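Bacterioferritin (Mycobacterium tuberculosis, PDB 3UOI) probably stores iron inside a hollow 24-subunit shell that carries haem, oxidising Fe(2+) with dioxygen at its ferroxidase centres. Local coordinates at residues K32-W37 with R86-A91. Numbering follows the deposited sequence.
Sequences KMQDNW and REQFEA
With chi2 at 173°, the Gln88 side chain runs out straight beyond CG, and its amide comes between Met33, Gln34 and Trp37. The contact bridges two helices of the ferritin-like four-helix bundle: the last turn of helix 7-36 and the first turns of helix 85-112. Their backbones stay well apart, the nearest pair of CA atoms, those of Gln34 and Gln88, lying 9.3 Å from each other, and the gap is spanned by side chains. The two glutamine side chains run antiparallel, each passing alongside the other, and Gln34 NE2 donates to Gln88 OE1 over 3.1 Å. At the hydrogen the bond is fairly straight (162°), and the acceptor lies nearly in the amide plane of Gln34; the donor, however, sits above the carbonyl plane of Gln88, consistent with amide planes turned well out of parallel. Both amides have a further partner, which should hold each in one orientation: Gln34 OE1 is bonded to Thr46 OG1 of helix 40-66, and Gln88 NE2 to the carbonyl of Gly82, in the loop before helix 85-112. This buried polar pair thus ties three helices and a loop together. The Trp37 indole lies almost parallel to the Gln88 amide, their planes 14° apart, with CH2 3.3 Å from Gln88 NE2. Lys145 of a neighbouring subunit makes a cation-pi contact with the same indole. A bend at chi3 brings Met33 CE to 3.8 Å from Gln88 NE2, and Met33 SD lies 3.7 Å from the same Gln88 NE2.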
loop_
_atom_site.group_PDB
_atom_site.type_symbol
_atom_site.label_atom_id
_atom_site.label_comp_id
_atom_site.label_asym_id
_atom_site.label_seq_id
_atom_site.Cartn_x
_atom_site.Cartn_y
_atom_site.Cartn_z
ATOM N N LYS A 32 8.891 -3.851 -44.277
ATOM C CA LYS A 32 7.589 -4.368 -44.624
ATOM C C LYS A 32 7.679 -5.627 -45.484
ATOM O O LYS A 32 6.897 -6.513 -45.327
ATOM C CB LYS A 32 6.772 -3.345 -45.361
ATOM C CG LYS A 32 6.553 -2.094 -44.658
ATOM C CD LYS A 32 5.889 -2.227 -43.346
ATOM C CE LYS A 32 4.478 -2.683 -43.413
ATOM N NZ LYS A 32 4.040 -3.237 -42.201
ATOM N N MET A 33 8.604 -5.633 -46.429
ATOM C CA MET A 33 8.823 -6.757 -47.293
ATOM C C MET A 33 9.323 -7.909 -46.470
ATOM O O MET A 33 8.970 -9.004 -46.733
ATOM C CB MET A 33 9.819 -6.465 -48.405
ATOM C CG MET A 33 9.408 -5.533 -49.534
ATOM S SD MET A 33 10.695 -5.319 -50.788
ATOM C CE MET A 33 10.774 -6.828 -51.662
ATOM N N GLN A 34 10.182 -7.643 -45.497
ATOM C CA GLN A 34 10.681 -8.688 -44.611
ATOM C C GLN A 34 9.555 -9.266 -43.749
ATOM O O GLN A 34 9.415 -10.427 -43.600
ATOM C CB GLN A 34 11.871 -8.229 -43.789
ATOM C CG GLN A 34 13.065 -7.875 -44.574
ATOM C CD GLN A 34 14.133 -7.092 -43.836
ATOM O OE1 GLN A 34 14.013 -6.786 -42.687
ATOM N NE2 GLN A 34 15.192 -6.797 -44.516
ATOM N N ASP A 35 8.720 -8.394 -43.245
ATOM C CA ASP A 35 7.569 -8.814 -42.499
ATOM C C ASP A 35 6.604 -9.649 -43.324
ATOM O O ASP A 35 6.121 -10.610 -42.841
ATOM C CB ASP A 35 6.847 -7.632 -41.914
ATOM C CG ASP A 35 6.367 -7.887 -40.544
ATOM O OD1 ASP A 35 6.366 -9.034 -40.136
ATOM O OD2 ASP A 35 5.954 -6.941 -39.895
ATOM N N ASN A 36 6.353 -9.253 -44.558
ATOM C CA ASN A 36 5.500 -9.958 -45.505
ATOM C C ASN A 36 6.005 -11.323 -45.915
ATOM O O ASN A 36 5.223 -12.206 -46.115
ATOM C CB ASN A 36 5.122 -9.123 -46.713
ATOM C CG ASN A 36 4.290 -9.897 -47.743
ATOM O OD1 ASN A 36 3.341 -10.551 -47.437
ATOM N ND2 ASN A 36 4.682 -9.799 -48.965
ATOM N N TRP A 37 7.310 -11.469 -46.028
ATOM C CA TRP A 37 7.947 -12.731 -46.332
ATOM C C TRP A 37 7.853 -13.687 -45.107
ATOM O O TRP A 37 8.140 -14.846 -45.200
ATOM C CB TRP A 37 9.417 -12.531 -46.768
ATOM C CG TRP A 37 9.601 -11.963 -48.099
ATOM C CD1 TRP A 37 8.724 -11.991 -49.094
ATOM C CD2 TRP A 37 10.760 -11.302 -48.611
ATOM N NE1 TRP A 37 9.217 -11.411 -50.187
ATOM C CE2 TRP A 37 10.474 -10.957 -49.928
ATOM C CE3 TRP A 37 11.999 -10.962 -48.089
ATOM C CZ2 TRP A 37 11.385 -10.292 -50.739
ATOM C CZ3 TRP A 37 12.899 -10.296 -48.897
ATOM C CH2 TRP A 37 12.580 -9.966 -50.204
ATOM N N ARG A 86 19.530 -11.379 -48.752
ATOM C CA ARG A 86 20.904 -11.088 -49.114
ATOM C C ARG A 86 21.021 -9.874 -50.013
ATOM O O ARG A 86 21.777 -9.042 -49.726
ATOM C CB ARG A 86 21.569 -12.294 -49.772
ATOM C CG ARG A 86 22.957 -12.047 -50.307
ATOM C CD ARG A 86 23.507 -13.217 -50.979
ATOM N NE ARG A 86 23.908 -14.244 -50.067
ATOM C CZ ARG A 86 25.063 -14.292 -49.419
ATOM N NH1 ARG A 86 25.965 -13.373 -49.543
ATOM N NH2 ARG A 86 25.294 -15.281 -48.618
ATOM N N GLU A 87 20.217 -9.744 -51.044
ATOM C CA GLU A 87 20.255 -8.526 -51.830
ATOM C C GLU A 87 19.866 -7.313 -50.979
ATOM O O GLU A 87 20.357 -6.287 -51.199
ATOM C CB GLU A 87 19.360 -8.545 -53.058
ATOM C CG GLU A 87 19.489 -9.666 -53.965
ATOM C CD GLU A 87 18.485 -9.616 -55.090
ATOM O OE1 GLU A 87 17.781 -8.642 -55.230
ATOM O OE2 GLU A 87 18.410 -10.578 -55.842
ATOM N N GLN A 88 18.921 -7.478 -50.062
ATOM C CA GLN A 88 18.442 -6.377 -49.201
ATOM C C GLN A 88 19.503 -5.783 -48.281
ATOM O O GLN A 88 19.705 -4.616 -48.263
ATOM C CB GLN A 88 17.198 -6.786 -48.425
ATOM C CG GLN A 88 15.985 -6.622 -49.207
ATOM C CD GLN A 88 14.733 -7.147 -48.569
ATOM O OE1 GLN A 88 14.744 -7.637 -47.478
ATOM N NE2 GLN A 88 13.660 -6.994 -49.241
ATOM N N PHE A 89 20.239 -6.637 -47.610
ATOM C CA PHE A 89 21.384 -6.222 -46.843
ATOM C C PHE A 89 22.415 -5.544 -47.744
ATOM O O PHE A 89 23.038 -4.626 -47.334
ATOM C CB PHE A 89 22.066 -7.395 -46.175
ATOM C CG PHE A 89 21.270 -8.068 -45.151
ATOM C CD1 PHE A 89 20.556 -7.370 -44.242
ATOM C CD2 PHE A 89 21.269 -9.446 -45.061
ATOM C CE1 PHE A 89 19.833 -8.033 -43.299
ATOM C CE2 PHE A 89 20.554 -10.077 -44.125
ATOM C CZ PHE A 89 19.829 -9.373 -43.258
ATOM N N GLU A 90 22.598 -6.050 -48.948
ATOM C CA GLU A 90 23.541 -5.490 -49.902
ATOM C C GLU A 90 23.218 -4.108 -50.399
ATOM O O GLU A 90 24.062 -3.287 -50.580
ATOM C CB GLU A 90 23.808 -6.428 -51.042
ATOM C CG GLU A 90 25.104 -7.048 -50.873
ATOM C CD GLU A 90 25.369 -8.109 -51.854
ATOM O OE1 GLU A 90 24.448 -8.428 -52.619
ATOM O OE2 GLU A 90 26.495 -8.627 -51.826
ATOM N N ALA A 91 21.949 -3.911 -50.628
ATOM C CA ALA A 91 21.371 -2.664 -51.002
ATOM C C ALA A 91 21.502 -1.632 -49.890
ATOM O O ALA A 91 21.738 -0.503 -50.114
ATOM C CB ALA A 91 19.946 -2.886 -51.382
#